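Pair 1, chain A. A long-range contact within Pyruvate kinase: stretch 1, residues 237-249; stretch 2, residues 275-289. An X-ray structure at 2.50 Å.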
# COMPACT_ATOMS: atom_id res chain seq x y z
N PHE A 237 -35.92 -19.51 5.45
CA PHE A 237 -35.65 -19.61 6.90
C PHE A 237 -34.65 -20.69 7.31
O PHE A 237 -34.87 -21.39 8.30
CB PHE A 237 -36.96 -19.78 7.70
CG PHE A 237 -37.78 -18.52 7.81
CD1 PHE A 237 -37.60 -17.65 8.89
CD2 PHE A 237 -38.73 -18.21 6.85
CE1 PHE A 237 -38.35 -16.49 8.99
CE2 PHE A 237 -39.49 -17.05 6.95
CZ PHE A 237 -39.29 -16.19 8.02
N VAL A 238 -33.56 -20.83 6.57
CA VAL A 238 -32.48 -21.74 6.96
C VAL A 238 -31.85 -21.22 8.25
O VAL A 238 -31.65 -20.02 8.40
CB VAL A 238 -31.42 -21.88 5.84
CG1 VAL A 238 -30.24 -22.71 6.30
CG2 VAL A 238 -32.06 -22.51 4.61
N GLN A 239 -31.55 -22.13 9.17
CA GLN A 239 -31.07 -21.75 10.50
C GLN A 239 -29.75 -22.40 10.90
O GLN A 239 -29.08 -21.93 11.82
CB GLN A 239 -32.15 -22.03 11.55
CG GLN A 239 -33.38 -21.16 11.38
CD GLN A 239 -34.47 -21.44 12.40
OE1 GLN A 239 -35.35 -20.60 12.62
NE2 GLN A 239 -34.42 -22.61 13.03
N ASN A 240 -29.39 -23.49 10.21
CA ASN A 240 -28.11 -24.17 10.42
C ASN A 240 -27.77 -25.07 9.24
O ASN A 240 -28.62 -25.33 8.39
CB ASN A 240 -28.13 -24.97 11.72
CG ASN A 240 -29.43 -25.71 11.93
OD1 ASN A 240 -29.80 -26.58 11.15
ND2 ASN A 240 -30.15 -25.34 12.99
N GLY A 241 -26.52 -25.54 9.20
CA GLY A 241 -26.04 -26.42 8.14
C GLY A 241 -26.84 -27.70 7.97
O GLY A 241 -26.89 -28.27 6.87
N ALA A 242 -27.48 -28.15 9.05
CA ALA A 242 -28.30 -29.36 9.02
C ALA A 242 -29.53 -29.19 8.13
O ALA A 242 -29.99 -30.17 7.53
CB ALA A 242 -28.70 -29.77 10.43
N ASP A 243 -30.05 -27.97 8.06
CA ASP A 243 -31.16 -27.65 7.16
C ASP A 243 -30.74 -27.83 5.71
O ASP A 243 -31.49 -28.40 4.90
CB ASP A 243 -31.66 -26.21 7.37
CG ASP A 243 -32.23 -25.97 8.77
OD1 ASP A 243 -32.81 -26.91 9.36
OD2 ASP A 243 -32.11 -24.83 9.26
N VAL A 244 -29.55 -27.35 5.38
CA VAL A 244 -28.98 -27.49 4.04
C VAL A 244 -28.74 -28.97 3.71
O VAL A 244 -29.08 -29.43 2.62
CB VAL A 244 -27.66 -26.67 3.88
CG1 VAL A 244 -27.13 -26.76 2.46
CG2 VAL A 244 -27.88 -25.21 4.26
N GLN A 245 -28.18 -29.70 4.67
CA GLN A 245 -27.88 -31.13 4.50
C GLN A 245 -29.11 -32.01 4.32
O GLN A 245 -29.05 -33.01 3.60
CB GLN A 245 -26.99 -31.65 5.64
CG GLN A 245 -25.51 -31.43 5.39
CD GLN A 245 -24.64 -31.78 6.60
OE1 GLN A 245 -24.87 -31.28 7.71
NE2 GLN A 245 -23.63 -32.62 6.39
N LEU A 246 -30.22 -31.64 4.95
CA LEU A 246 -31.49 -32.32 4.71
C LEU A 246 -31.90 -32.17 3.24
O LEU A 246 -32.32 -33.14 2.60
CB LEU A 246 -32.59 -31.81 5.65
CG LEU A 246 -34.02 -32.35 5.47
CD1 LEU A 246 -34.09 -33.87 5.51
CD2 LEU A 246 -34.97 -31.74 6.49
N CYS A 247 -31.76 -30.96 2.71
CA CYS A 247 -32.09 -30.70 1.32
C CYS A 247 -31.17 -31.45 0.35
O CYS A 247 -31.62 -31.95 -0.68
CB CYS A 247 -32.07 -29.19 1.03
SG CYS A 247 -32.78 -28.75 -0.57
N ARG A 248 -29.88 -31.53 0.69
CA ARG A 248 -28.92 -32.33 -0.08
C ARG A 248 -29.35 -33.79 -0.13
O ARG A 248 -29.31 -34.42 -1.20
CB ARG A 248 -27.51 -32.25 0.54
CG ARG A 248 -26.85 -30.89 0.51
CD ARG A 248 -26.16 -30.58 -0.82
NE ARG A 248 -25.48 -29.30 -0.73
CZ ARG A 248 -25.32 -28.44 -1.73
NH1 ARG A 248 -25.79 -28.70 -2.94
NH2 ARG A 248 -24.68 -27.30 -1.50
N GLN A 249 -29.74 -34.31 1.03
CA GLN A 249 -30.17 -35.70 1.15
C GLN A 249 -31.41 -35.98 0.31
O GLN A 249 -31.45 -36.96 -0.42
CB GLN A 249 -30.42 -36.06 2.62
CG GLN A 249 -30.64 -37.54 2.86
CD GLN A 249 -31.01 -37.86 4.30
OE1 GLN A 249 -31.76 -37.13 4.95
NE2 GLN A 249 -30.48 -38.99 4.80
N GLU A 275 -31.15 -16.70 14.13
CA GLU A 275 -30.50 -18.01 14.11
C GLU A 275 -29.61 -18.18 12.89
O GLU A 275 -28.44 -18.55 13.00
CB GLU A 275 -31.52 -19.15 14.20
CG GLU A 275 -31.72 -19.71 15.59
CD GLU A 275 -30.50 -20.46 16.11
OE1 GLU A 275 -30.06 -21.43 15.44
OE2 GLU A 275 -29.99 -20.10 17.19
N GLY A 276 -30.18 -17.90 11.72
CA GLY A 276 -29.44 -17.93 10.46
C GLY A 276 -28.21 -17.05 10.46
O GLY A 276 -27.17 -17.44 9.94
N VAL A 277 -28.34 -15.85 11.03
CA VAL A 277 -27.21 -14.92 11.15
C VAL A 277 -26.11 -15.49 12.07
O VAL A 277 -24.93 -15.47 11.71
CB VAL A 277 -27.65 -13.52 11.65
CG1 VAL A 277 -26.44 -12.59 11.78
CG2 VAL A 277 -28.69 -12.91 10.72
N ILE A 278 -26.52 -16.01 13.23
CA ILE A 278 -25.60 -16.64 14.18
C ILE A 278 -24.86 -17.82 13.53
O ILE A 278 -23.64 -17.95 13.70
CB ILE A 278 -26.35 -17.10 15.47
CG1 ILE A 278 -26.80 -15.89 16.29
CG2 ILE A 278 -25.48 -18.02 16.33
CD1 ILE A 278 -27.82 -16.21 17.36
N ASN A 279 -25.58 -18.64 12.78
CA ASN A 279 -24.99 -19.81 12.15
C ASN A 279 -24.57 -19.60 10.69
O ASN A 279 -24.34 -20.57 9.96
CB ASN A 279 -25.95 -21.00 12.25
CG ASN A 279 -26.12 -21.49 13.67
OD1 ASN A 279 -25.16 -21.91 14.31
ND2 ASN A 279 -27.35 -21.43 14.17
N PHE A 280 -24.42 -18.33 10.30
CA PHE A 280 -24.14 -17.98 8.91
C PHE A 280 -23.01 -18.79 8.29
O PHE A 280 -23.18 -19.37 7.22
CB PHE A 280 -23.88 -16.48 8.73
CG PHE A 280 -23.55 -16.10 7.32
CD1 PHE A 280 -24.56 -15.98 6.36
CD2 PHE A 280 -22.23 -15.92 6.93
CE1 PHE A 280 -24.25 -15.66 5.05
CE2 PHE A 280 -21.92 -15.59 5.61
CZ PHE A 280 -22.93 -15.46 4.68
N ASP A 281 -21.85 -18.81 8.95
CA ASP A 281 -20.65 -19.45 8.42
C ASP A 281 -20.90 -20.90 8.00
O ASP A 281 -20.52 -21.31 6.91
CB ASP A 281 -19.50 -19.37 9.42
CG ASP A 281 -18.96 -17.96 9.59
OD1 ASP A 281 -18.84 -17.23 8.58
OD2 ASP A 281 -18.66 -17.58 10.74
N SER A 282 -21.56 -21.64 8.88
CA SER A 282 -21.93 -23.02 8.63
C SER A 282 -22.87 -23.13 7.41
O SER A 282 -22.65 -23.94 6.51
CB SER A 282 -22.58 -23.60 9.89
OG SER A 282 -23.22 -24.84 9.64
N ILE A 283 -23.90 -22.28 7.39
CA ILE A 283 -24.88 -22.27 6.32
C ILE A 283 -24.23 -21.92 4.97
O ILE A 283 -24.42 -22.64 3.98
CB ILE A 283 -26.04 -21.31 6.64
CG1 ILE A 283 -26.77 -21.76 7.92
CG2 ILE A 283 -27.01 -21.22 5.47
CD1 ILE A 283 -27.60 -20.69 8.59
N CYS A 284 -23.46 -20.84 4.96
CA CYS A 284 -22.74 -20.38 3.78
C CYS A 284 -21.79 -21.45 3.25
O CYS A 284 -21.72 -21.69 2.04
CB CYS A 284 -21.96 -19.10 4.09
SG CYS A 284 -20.98 -18.45 2.72
N SER A 285 -21.07 -22.10 4.15
CA SER A 285 -20.14 -23.17 3.81
C SER A 285 -20.83 -24.40 3.20
O SER A 285 -20.27 -25.06 2.33
CB SER A 285 -19.35 -23.57 5.06
OG SER A 285 -18.51 -24.68 4.82
N GLU A 286 -22.05 -24.69 3.65
CA GLU A 286 -22.81 -25.84 3.15
C GLU A 286 -23.54 -25.55 1.83
O GLU A 286 -23.75 -26.46 1.03
CB GLU A 286 -23.83 -26.32 4.19
CG GLU A 286 -23.26 -26.66 5.55
CD GLU A 286 -22.83 -28.10 5.69
OE1 GLU A 286 -21.93 -28.55 4.94
OE2 GLU A 286 -23.40 -28.80 6.56
N SER A 287 -23.92 -24.30 1.61
CA SER A 287 -24.81 -23.94 0.51
C SER A 287 -24.08 -23.64 -0.80
O SER A 287 -22.87 -23.50 -0.81
CB SER A 287 -25.69 -22.75 0.92
OG SER A 287 -26.36 -23.00 2.14
N ASP A 288 -24.83 -23.56 -1.90
CA ASP A 288 -24.27 -23.14 -3.19
C ASP A 288 -24.35 -21.63 -3.33
O ASP A 288 -23.71 -21.05 -4.20
CB ASP A 288 -25.02 -23.80 -4.35
CG ASP A 288 -24.95 -25.32 -4.31
OD1 ASP A 288 -23.85 -25.86 -4.04
OD2 ASP A 288 -25.98 -25.98 -4.56
N GLY A 289 -25.14 -21.00 -2.47
CA GLY A 289 -25.32 -19.56 -2.48
C GLY A 289 -26.14 -19.08 -1.29
O GLY A 289 -26.75 -19.88 -0.58
O HOH W 1 -24.72 -25.27 11.89
O HOH W 2 -23.84 -29.27 1.66

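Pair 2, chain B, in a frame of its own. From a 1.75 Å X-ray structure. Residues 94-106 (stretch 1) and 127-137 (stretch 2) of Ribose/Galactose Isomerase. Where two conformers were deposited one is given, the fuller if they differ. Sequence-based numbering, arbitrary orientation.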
# COMPACT_ATOMS: atom_id res chain seq x y z
N TYR B 94 14.44 0.29 -0.69
CA TYR B 94 13.34 0.02 0.24
C TYR B 94 12.64 -1.27 -0.21
O TYR B 94 12.72 -1.66 -1.37
CB TYR B 94 12.33 1.19 0.30
CG TYR B 94 11.53 1.42 -0.97
CD1 TYR B 94 10.43 0.60 -1.28
CD2 TYR B 94 11.84 2.45 -1.86
CE1 TYR B 94 9.68 0.79 -2.46
CE2 TYR B 94 11.08 2.66 -3.04
CZ TYR B 94 10.01 1.82 -3.32
OH TYR B 94 9.28 2.00 -4.48
N CYS B 95 11.97 -1.94 0.71
CA CYS B 95 11.19 -3.10 0.31
C CYS B 95 9.99 -3.20 1.22
O CYS B 95 10.14 -3.58 2.37
CB CYS B 95 12.04 -4.35 0.44
SG CYS B 95 11.34 -5.68 -0.51
N LEU B 96 8.82 -2.86 0.68
CA LEU B 96 7.60 -2.81 1.49
C LEU B 96 6.57 -3.87 1.13
O LEU B 96 5.70 -4.20 1.92
CB LEU B 96 6.97 -1.42 1.35
CG LEU B 96 7.90 -0.28 1.80
CD1 LEU B 96 7.18 1.04 1.59
CD2 LEU B 96 8.32 -0.45 3.25
N GLU B 97 6.67 -4.42 -0.08
CA GLU B 97 5.71 -5.43 -0.53
C GLU B 97 6.47 -6.25 -1.58
O GLU B 97 7.49 -5.79 -2.10
CB GLU B 97 4.44 -4.77 -1.06
CG GLU B 97 4.65 -3.82 -2.22
CD GLU B 97 4.49 -4.54 -3.54
OE1 GLU B 97 4.24 -5.76 -3.51
OE2 GLU B 97 4.60 -3.90 -4.60
N PRO B 98 6.04 -7.47 -1.85
CA PRO B 98 6.83 -8.41 -2.66
C PRO B 98 7.31 -7.91 -4.02
O PRO B 98 8.45 -8.22 -4.39
CB PRO B 98 5.88 -9.59 -2.86
CG PRO B 98 5.00 -9.54 -1.65
CD PRO B 98 4.82 -8.11 -1.30
N SER B 99 6.50 -7.18 -4.77
CA SER B 99 6.99 -6.77 -6.09
C SER B 99 8.11 -5.72 -6.02
O SER B 99 8.84 -5.52 -6.99
CB SER B 99 5.84 -6.31 -7.00
OG SER B 99 5.58 -4.93 -6.84
N ASP B 100 8.25 -5.05 -4.88
CA ASP B 100 9.43 -4.18 -4.68
C ASP B 100 10.73 -4.96 -4.80
O ASP B 100 11.73 -4.47 -5.33
CB ASP B 100 9.44 -3.53 -3.28
CG ASP B 100 8.31 -2.51 -3.09
OD1 ASP B 100 7.81 -1.96 -4.09
OD2 ASP B 100 7.95 -2.23 -1.91
N ALA B 101 10.75 -6.16 -4.22
CA ALA B 101 11.95 -6.98 -4.16
C ALA B 101 12.33 -7.45 -5.56
O ALA B 101 13.50 -7.38 -5.97
CB ALA B 101 11.72 -8.19 -3.26
N PHE B 102 11.33 -7.93 -6.30
CA PHE B 102 11.58 -8.35 -7.67
C PHE B 102 12.12 -7.21 -8.53
O PHE B 102 13.17 -7.36 -9.18
CB PHE B 102 10.34 -8.93 -8.31
CG PHE B 102 10.56 -9.35 -9.73
CD1 PHE B 102 11.27 -10.50 -10.01
CD2 PHE B 102 10.12 -8.56 -10.77
CE1 PHE B 102 11.51 -10.87 -11.31
CE2 PHE B 102 10.35 -8.93 -12.09
CZ PHE B 102 11.04 -10.08 -12.35
N LEU B 103 11.42 -6.08 -8.54
CA LEU B 103 11.85 -4.92 -9.34
C LEU B 103 13.22 -4.41 -8.90
O LEU B 103 14.05 -4.05 -9.73
CB LEU B 103 10.84 -3.78 -9.24
CG LEU B 103 9.49 -4.09 -9.88
CD1 LEU B 103 8.50 -2.98 -9.58
CD2 LEU B 103 9.69 -4.30 -11.40
N PHE B 104 13.46 -4.36 -7.59
CA PHE B 104 14.77 -3.93 -7.12
C PHE B 104 15.86 -4.81 -7.72
O PHE B 104 16.86 -4.32 -8.24
CB PHE B 104 14.84 -3.99 -5.59
CG PHE B 104 16.20 -3.63 -5.02
CD1 PHE B 104 16.65 -2.33 -5.02
CD2 PHE B 104 17.01 -4.62 -4.48
CE1 PHE B 104 17.88 -2.00 -4.46
CE2 PHE B 104 18.25 -4.30 -3.92
CZ PHE B 104 18.68 -2.99 -3.93
N ASN B 105 15.68 -6.12 -7.64
CA ASN B 105 16.69 -7.04 -8.16
C ASN B 105 16.91 -6.87 -9.65
O ASN B 105 18.05 -6.95 -10.13
CB ASN B 105 16.29 -8.49 -7.91
CG ASN B 105 16.55 -8.94 -6.49
OD1 ASN B 105 17.34 -8.34 -5.77
ND2 ASN B 105 15.91 -10.03 -6.10
N GLN B 106 15.84 -6.66 -10.40
CA GLN B 106 15.96 -6.57 -11.85
C GLN B 106 16.47 -5.21 -12.35
O GLN B 106 17.28 -5.15 -13.27
CB GLN B 106 14.65 -6.92 -12.55
CG GLN B 106 14.12 -8.31 -12.21
CD GLN B 106 15.21 -9.36 -12.15
OE1 GLN B 106 16.12 -9.41 -13.01
NE2 GLN B 106 15.15 -10.21 -11.11
N LEU B 127 3.44 -12.46 7.13
CA LEU B 127 3.17 -13.01 5.80
C LEU B 127 3.86 -12.16 4.73
O LEU B 127 4.53 -12.69 3.84
CB LEU B 127 1.67 -13.02 5.54
CG LEU B 127 0.96 -14.01 6.46
CD1 LEU B 127 -0.50 -14.05 6.10
CD2 LEU B 127 1.61 -15.37 6.33
N ASN B 128 3.70 -10.85 4.83
CA ASN B 128 4.34 -9.94 3.89
C ASN B 128 5.87 -10.09 3.94
O ASN B 128 6.54 -10.09 2.90
CB ASN B 128 3.89 -8.51 4.17
CG ASN B 128 4.39 -7.53 3.14
OD1 ASN B 128 4.08 -7.66 1.96
ND2 ASN B 128 5.15 -6.52 3.59
N VAL B 129 6.44 -10.23 5.13
CA VAL B 129 7.89 -10.46 5.25
C VAL B 129 8.27 -11.73 4.50
O VAL B 129 9.22 -11.75 3.71
CB VAL B 129 8.31 -10.60 6.71
CG1 VAL B 129 9.78 -11.04 6.83
CG2 VAL B 129 8.05 -9.31 7.47
N ARG B 130 7.53 -12.81 4.75
CA ARG B 130 7.78 -14.07 4.05
C ARG B 130 7.76 -13.90 2.53
O ARG B 130 8.65 -14.38 1.83
CB ARG B 130 6.73 -15.12 4.47
CG ARG B 130 6.96 -16.48 3.84
CD ARG B 130 5.83 -17.47 4.25
NE ARG B 130 5.72 -17.53 5.70
CZ ARG B 130 4.62 -17.88 6.38
NH1 ARG B 130 3.49 -18.21 5.75
NH2 ARG B 130 4.65 -17.88 7.71
N TYR B 131 6.71 -13.24 2.04
CA TYR B 131 6.49 -13.10 0.61
C TYR B 131 7.59 -12.22 -0.02
O TYR B 131 8.03 -12.44 -1.15
CB TYR B 131 5.13 -12.48 0.36
CG TYR B 131 3.93 -13.29 0.84
CD1 TYR B 131 4.07 -14.59 1.31
CD2 TYR B 131 2.65 -12.74 0.82
CE1 TYR B 131 2.95 -15.32 1.74
CE2 TYR B 131 1.55 -13.45 1.23
CZ TYR B 131 1.70 -14.73 1.71
OH TYR B 131 0.57 -15.41 2.11
N ILE B 132 8.00 -11.20 0.73
CA ILE B 132 9.13 -10.37 0.29
C ILE B 132 10.37 -11.23 0.09
O ILE B 132 11.07 -11.11 -0.91
CB ILE B 132 9.42 -9.23 1.29
CG1 ILE B 132 8.39 -8.10 1.13
CG2 ILE B 132 10.90 -8.72 1.16
CD1 ILE B 132 8.39 -7.10 2.31
N PHE B 133 10.65 -12.13 1.04
CA PHE B 133 11.84 -12.95 0.93
C PHE B 133 11.72 -13.93 -0.23
O PHE B 133 12.70 -14.22 -0.92
CB PHE B 133 12.12 -13.70 2.25
CG PHE B 133 12.51 -12.80 3.40
CD1 PHE B 133 13.06 -11.54 3.18
CD2 PHE B 133 12.34 -13.22 4.72
CE1 PHE B 133 13.43 -10.69 4.26
CE2 PHE B 133 12.71 -12.40 5.80
CZ PHE B 133 13.26 -11.11 5.57
N GLU B 134 10.52 -14.42 -0.45
CA GLU B 134 10.26 -15.31 -1.58
C GLU B 134 10.63 -14.67 -2.90
O GLU B 134 11.21 -15.31 -3.76
CB GLU B 134 8.78 -15.72 -1.60
CG GLU B 134 8.40 -16.59 -0.42
CD GLU B 134 6.91 -16.96 -0.39
OE1 GLU B 134 6.15 -16.47 -1.26
OE2 GLU B 134 6.51 -17.74 0.50
N LYS B 135 10.25 -13.41 -3.08
CA LYS B 135 10.55 -12.72 -4.33
C LYS B 135 11.99 -12.19 -4.39
O LYS B 135 12.59 -12.12 -5.46
CB LYS B 135 9.54 -11.60 -4.59
CG LYS B 135 8.08 -12.06 -4.67
CD LYS B 135 7.91 -13.29 -5.54
CE LYS B 135 6.41 -13.70 -5.54
NZ LYS B 135 6.20 -15.08 -6.01
N ALA B 136 12.56 -11.81 -3.24
CA ALA B 136 13.95 -11.30 -3.23
C ALA B 136 14.98 -12.35 -3.60
O ALA B 136 16.01 -12.04 -4.20
CB ALA B 136 14.31 -10.71 -1.87
N PHE B 137 14.70 -13.60 -3.24
CA PHE B 137 15.76 -14.61 -3.24
C PHE B 137 15.48 -15.80 -4.17
O PHE B 137 16.20 -16.80 -4.15
CB PHE B 137 16.03 -15.06 -1.80
CG PHE B 137 16.44 -13.92 -0.89
CD1 PHE B 137 17.47 -13.09 -1.25
CD2 PHE B 137 15.75 -13.67 0.28
CE1 PHE B 137 17.86 -12.03 -0.43
CE2 PHE B 137 16.09 -12.61 1.10
CZ PHE B 137 17.17 -11.78 0.74
O HOH W 3 14.41 -11.35 -7.96

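In both pairs a short loop leads into a helix that packs against a second helix running in nearly the same direction, the two axes 22° apart. Fourteen central residues superpose with an RMSD of 0.7 Å. The axes approach to 8.6 Å in pair 1 and to 7.6 Å in pair 2.

One bonding pattern at the start of the first helix is the same in both. Asp A243 and its match Asp B100 use OD2 to accept from two successive backbone amides of the loop: Gln A239 N (2.8 Å) and Asn A240 N (3.2 Å) for Asp A243, Leu B96 N (2.8 Å) and Glu B97 N (3.1 Å) for Asp B100. The caps differ: Asn A240 OD1 accepts weakly from Asp A243 N (3.4 Å), whereas the matching Glu B97 OE1 accepts from Ser B99 N (3.0 Å). The carbonyl of Gln A239 or Leu B96 then takes a bond from the second stretch. Asn A279 ND2 donates to Gln A239 O at 3.0 Å, and Asn B128 ND2 to Leu B96 O at 2.9 Å. Asparagine suits this place because its short side chain carries an amide donor that reaches the backbone carbonyl of the loop.

One turn on, Ile A283 and Ile B132 nearly coincide, with the same m,t rotamer. Each is a branched apolar wedge under the loop: Ile A283 CG2 lies 3.7 Å from Val A238 CG1, and Ile B132 CG2 3.5 Å from the matching Cys B95 SG. Valine and cysteine are both compact and apolar enough for this buried spot.

The solutions diverge where Gly A241 matches Pro B98. Around the glycine, an ideal CB would fall 2.7 Å from Ser A282 OG and 3.0 Å from Glu A286 OE2, so these polar side chains occupy the space a side chain would need. A water adds a link, accepting from Gly A241 N at 3.2 Å and hydrogen-bonding to Ser A282 OG at 2.7 Å. In pair 2 the proline ring itself fills the site, a knob among Asn B128, Tyr B131, Ile B132 and Lys B135, with Pro B98 CG 3.6 Å from Tyr B131 CB. Proline is well tolerated in a first turn, where its missing amide hydrogen costs little.

A turn later, Val A244 matches Ala B101 and Ser A287 matches Ala B136. Val A244 CG2 lies 3.4 Å from Ser A287 OG, whose hydroxyl is occupied in donating to Ile A283 O (2.7 Å). In pair 2 two methyls suffice, Ala B101 CB to Ala B136 CB at 3.9 Å, and such small residues suit the closer helices. At the matched position Glu A286 and Lys B135 both point CA-to-CB toward the first helix; the aliphatic part of each packs there, Glu A286 CB 3.8 Å from Val A244 CG1 and Lys B135 CG 3.8 Å from Pro B98 CB.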